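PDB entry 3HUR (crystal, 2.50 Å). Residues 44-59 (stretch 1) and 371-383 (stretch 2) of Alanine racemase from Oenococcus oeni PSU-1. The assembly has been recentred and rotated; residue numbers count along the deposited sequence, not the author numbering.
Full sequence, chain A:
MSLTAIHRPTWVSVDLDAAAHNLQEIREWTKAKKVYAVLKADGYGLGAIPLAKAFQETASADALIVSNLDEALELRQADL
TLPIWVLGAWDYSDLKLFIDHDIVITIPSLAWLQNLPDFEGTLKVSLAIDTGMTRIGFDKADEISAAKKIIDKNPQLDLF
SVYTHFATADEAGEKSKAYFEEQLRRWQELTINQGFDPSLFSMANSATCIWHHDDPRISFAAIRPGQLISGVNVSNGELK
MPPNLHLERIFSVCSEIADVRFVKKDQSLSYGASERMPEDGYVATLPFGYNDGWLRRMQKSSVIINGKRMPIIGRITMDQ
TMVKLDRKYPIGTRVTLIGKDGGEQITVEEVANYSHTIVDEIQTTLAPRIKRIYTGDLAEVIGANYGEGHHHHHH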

# COMPACT_ATOMS: atom_id res chain seq x y z
N TYR A 44 15.45 19.18 -0.35
CA TYR A 44 15.39 17.74 -0.60
C TYR A 44 14.72 17.10 0.55
O TYR A 44 15.17 16.13 1.05
CB TYR A 44 16.78 17.14 -0.89
CG TYR A 44 17.26 17.68 -2.18
CD1 TYR A 44 18.07 18.80 -2.25
CD2 TYR A 44 16.81 17.14 -3.35
CE1 TYR A 44 18.49 19.32 -3.49
CE2 TYR A 44 17.19 17.64 -4.58
CZ TYR A 44 18.04 18.73 -4.64
OH TYR A 44 18.38 19.23 -5.89
N GLY A 45 13.62 17.70 0.97
CA GLY A 45 12.90 17.22 2.13
C GLY A 45 13.64 17.24 3.45
O GLY A 45 13.20 16.57 4.38
N LEU A 46 14.71 18.01 3.55
CA LEU A 46 15.49 18.12 4.79
C LEU A 46 15.43 19.51 5.40
O LEU A 46 15.81 19.68 6.57
CB LEU A 46 16.96 17.73 4.58
CG LEU A 46 17.17 16.32 4.06
CD1 LEU A 46 18.63 15.98 4.12
CD2 LEU A 46 16.36 15.33 4.86
N GLY A 47 14.99 20.50 4.62
CA GLY A 47 14.71 21.82 5.16
C GLY A 47 15.54 22.89 4.48
O GLY A 47 16.69 23.03 4.73
N ALA A 48 14.94 23.67 3.62
CA ALA A 48 15.72 24.59 2.80
C ALA A 48 16.28 25.74 3.65
O ALA A 48 17.41 26.14 3.53
CB ALA A 48 14.89 25.08 1.66
N ILE A 49 15.47 26.27 4.54
CA ILE A 49 15.88 27.40 5.34
C ILE A 49 17.09 27.09 6.22
O ILE A 49 18.09 27.76 6.06
CB ILE A 49 14.71 27.87 6.16
CG1 ILE A 49 13.60 28.23 5.21
CG2 ILE A 49 15.07 29.03 7.04
CD1 ILE A 49 12.96 29.50 5.49
N PRO A 50 17.01 26.09 7.12
CA PRO A 50 18.16 25.71 7.93
C PRO A 50 19.39 25.36 7.11
O PRO A 50 20.49 25.73 7.48
CB PRO A 50 17.67 24.49 8.72
CG PRO A 50 16.28 24.30 8.37
CD PRO A 50 15.79 25.44 7.59
N LEU A 51 19.20 24.62 6.02
CA LEU A 51 20.31 24.33 5.10
C LEU A 51 20.91 25.67 4.53
O LEU A 51 22.09 25.92 4.67
CB LEU A 51 19.83 23.38 3.99
CG LEU A 51 19.73 21.88 4.32
CD1 LEU A 51 19.05 21.12 3.18
CD2 LEU A 51 21.08 21.27 4.65
N ALA A 52 20.07 26.53 3.98
CA ALA A 52 20.52 27.82 3.49
C ALA A 52 21.24 28.66 4.54
O ALA A 52 22.31 29.19 4.27
CB ALA A 52 19.41 28.57 2.91
N LYS A 53 20.68 28.81 5.73
CA LYS A 53 21.34 29.53 6.80
C LYS A 53 22.69 28.91 7.12
O LYS A 53 23.65 29.62 7.34
CB LYS A 53 20.52 29.52 8.08
CG LYS A 53 19.34 30.42 8.08
CD LYS A 53 18.59 30.25 9.39
CE LYS A 53 17.42 31.21 9.53
NZ LYS A 53 17.88 32.60 9.89
N ALA A 54 22.76 27.59 7.22
CA ALA A 54 24.05 26.94 7.45
C ALA A 54 25.05 27.29 6.32
O ALA A 54 26.23 27.46 6.57
CB ALA A 54 23.89 25.46 7.56
N PHE A 55 24.58 27.38 5.08
CA PHE A 55 25.53 27.67 4.02
C PHE A 55 25.98 29.14 4.03
O PHE A 55 27.11 29.41 3.62
CB PHE A 55 24.96 27.33 2.64
CG PHE A 55 24.56 25.90 2.46
CD1 PHE A 55 25.19 24.90 3.12
CD2 PHE A 55 23.53 25.57 1.60
CE1 PHE A 55 24.80 23.59 2.92
CE2 PHE A 55 23.15 24.28 1.40
CZ PHE A 55 23.77 23.29 2.06
N GLN A 56 25.10 30.06 4.44
CA GLN A 56 25.43 31.52 4.49
C GLN A 56 26.45 31.81 5.58
O GLN A 56 27.36 32.60 5.41
CB GLN A 56 24.18 32.38 4.74
CG GLN A 56 24.40 33.86 4.49
CD GLN A 56 23.11 34.69 4.58
OE1 GLN A 56 22.48 34.99 3.57
NE2 GLN A 56 22.72 35.05 5.78
N GLU A 57 26.33 31.12 6.70
CA GLU A 57 27.13 31.42 7.86
C GLU A 57 28.52 30.88 7.69
O GLU A 57 29.47 31.43 8.27
CB GLU A 57 26.47 30.85 9.13
CG GLU A 57 27.46 30.24 10.20
CD GLU A 57 28.12 31.26 11.10
OE1 GLU A 57 27.72 32.43 11.02
OE2 GLU A 57 29.01 30.90 11.91
N THR A 58 28.64 29.78 6.97
CA THR A 58 29.94 29.15 6.77
C THR A 58 30.55 29.60 5.45
O THR A 58 31.66 29.21 5.13
CB THR A 58 29.82 27.63 6.71
OG1 THR A 58 28.85 27.26 5.70
CG2 THR A 58 29.44 27.10 8.07
N ALA A 59 29.82 30.37 4.67
CA ALA A 59 30.31 30.89 3.40
C ALA A 59 30.59 29.76 2.40
O ALA A 59 31.36 29.94 1.45
CB ALA A 59 31.57 31.72 3.62
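Stretch 2 371-383: KRIYTGDLAEVIG

Stretch 2 meets stretch 1 in two parts, a polar one where strand side chains bond to carbonyls before helix 48-57 and an apolar one where a short helix crosses that helix almost at right angles. Stretch 2 runs as a strand to Thr375, turns at Gly376, the N-cap, and continues as helix 377-381, whose axis lies at 96° to that of helix 48-57, with a closest approach of 9.9 Å. In the strand, Arg372 and Tyr374 point toward stretch 1, while Ile373 between them stays out of reach. Arg372 grips one acceptor with two donors: NE and NH2 each lie 2.9 Å from Gly45 O, which sits near the guanidinium plane. Tyr374 OH donates to Leu46 O at 2.6 Å, and its ring packs against Pro50 in the first turn of the helix, with Pro50 CB 3.9 Å from the ring centroid, over one face. Gly47 CA is 3.5 Å from Tyr374 OH; a CB here would clash with that hydroxyl. Farther along, Ile382 (chi1 p, chi2 t) brings CD1 to 3.4 Å from Pro50 O and 3.7 Å from Lys53 CB. Leu378 CD1 lies 3.6 Å from Ala54 CB, and Ala54 CA is 6.5 Å from Leu378 CA; Leu378 CD2 lies 3.7 Å from Glu57 CG. Gly383 closes the short helix in a Schellman motif.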

# COMPACT_ATOMS: atom_id res chain seq x y z
N LYS A 371 9.11 14.96 12.06
CA LYS A 371 9.71 16.25 12.11
C LYS A 371 11.19 16.14 11.82
O LYS A 371 11.82 15.14 12.13
CB LYS A 371 9.51 16.85 13.51
CG LYS A 371 10.14 18.23 13.69
CD LYS A 371 9.12 19.26 14.11
CE LYS A 371 9.74 20.63 14.40
NZ LYS A 371 8.64 21.65 14.39
N ARG A 372 11.73 17.21 11.25
CA ARG A 372 13.13 17.32 11.05
C ARG A 372 13.74 18.01 12.27
O ARG A 372 13.29 19.09 12.62
CB ARG A 372 13.41 18.11 9.77
CG ARG A 372 13.42 17.27 8.52
CD ARG A 372 12.16 16.49 8.29
NE ARG A 372 12.24 15.85 6.98
CZ ARG A 372 11.61 14.73 6.60
NH1 ARG A 372 10.78 14.07 7.38
NH2 ARG A 372 11.82 14.27 5.38
N ILE A 373 14.73 17.37 12.90
CA ILE A 373 15.49 17.92 14.00
C ILE A 373 16.94 18.23 13.55
O ILE A 373 17.59 17.42 12.90
CB ILE A 373 15.51 16.90 15.17
CG1 ILE A 373 14.05 16.61 15.66
CG2 ILE A 373 16.38 17.38 16.35
CD1 ILE A 373 13.17 17.83 15.92
N TYR A 374 17.46 19.40 13.91
CA TYR A 374 18.79 19.77 13.47
C TYR A 374 19.80 19.63 14.59
O TYR A 374 19.61 20.19 15.67
CB TYR A 374 18.75 21.18 12.87
CG TYR A 374 17.76 21.23 11.76
CD1 TYR A 374 16.43 21.59 11.98
CD2 TYR A 374 18.12 20.82 10.48
CE1 TYR A 374 15.49 21.57 10.94
CE2 TYR A 374 17.21 20.81 9.44
CZ TYR A 374 15.91 21.16 9.65
OH TYR A 374 15.07 21.10 8.58
N THR A 375 20.88 18.90 14.33
CA THR A 375 21.97 18.72 15.32
C THR A 375 23.24 19.38 14.87
O THR A 375 23.36 19.74 13.72
CB THR A 375 22.35 17.25 15.48
OG1 THR A 375 22.91 16.79 14.25
CG2 THR A 375 21.13 16.39 15.85
N GLY A 376 24.19 19.50 15.80
CA GLY A 376 25.56 19.99 15.53
C GLY A 376 25.78 21.45 15.86
O GLY A 376 24.83 22.20 16.01
N ASP A 377 27.05 21.85 15.95
CA ASP A 377 27.45 23.20 16.40
C ASP A 377 26.88 24.23 15.46
O ASP A 377 26.35 25.25 15.88
CB ASP A 377 28.99 23.34 16.44
CG ASP A 377 29.68 22.48 17.54
OD1 ASP A 377 29.02 22.06 18.54
OD2 ASP A 377 30.91 22.24 17.42
N LEU A 378 26.97 23.98 14.17
CA LEU A 378 26.37 24.90 13.20
C LEU A 378 24.88 25.14 13.47
O LEU A 378 24.39 26.25 13.34
CB LEU A 378 26.52 24.35 11.79
CG LEU A 378 27.16 25.21 10.71
CD1 LEU A 378 26.89 24.51 9.37
CD2 LEU A 378 26.62 26.64 10.73
N ALA A 379 24.17 24.09 13.83
CA ALA A 379 22.77 24.17 14.17
C ALA A 379 22.46 25.12 15.34
O ALA A 379 21.48 25.87 15.29
CB ALA A 379 22.25 22.79 14.49
N GLU A 380 23.28 25.05 16.38
CA GLU A 380 23.24 25.94 17.56
C GLU A 380 23.40 27.39 17.08
O GLU A 380 22.53 28.24 17.35
CB GLU A 380 24.42 25.53 18.49
CG GLU A 380 24.35 25.75 20.01
CD GLU A 380 25.69 25.28 20.75
OE1 GLU A 380 26.79 25.14 20.11
OE2 GLU A 380 25.64 25.05 21.99
N VAL A 381 24.49 27.64 16.32
CA VAL A 381 24.84 28.98 15.85
C VAL A 381 23.76 29.64 14.99
O VAL A 381 23.54 30.85 15.10
CB VAL A 381 26.17 28.98 15.00
CG1 VAL A 381 26.35 30.33 14.25
CG2 VAL A 381 27.42 28.62 15.86
N ILE A 382 23.07 28.87 14.13
CA ILE A 382 22.02 29.49 13.28
C ILE A 382 20.63 29.53 13.94
O ILE A 382 19.68 30.04 13.36
CB ILE A 382 21.98 28.87 11.87
CG1 ILE A 382 21.53 27.41 11.92
CG2 ILE A 382 23.34 28.95 11.23
CD1 ILE A 382 20.96 26.92 10.64
N GLY A 383 20.53 29.01 15.16
CA GLY A 383 19.30 29.11 15.95
C GLY A 383 18.25 28.06 15.62
O GLY A 383 17.06 28.31 15.76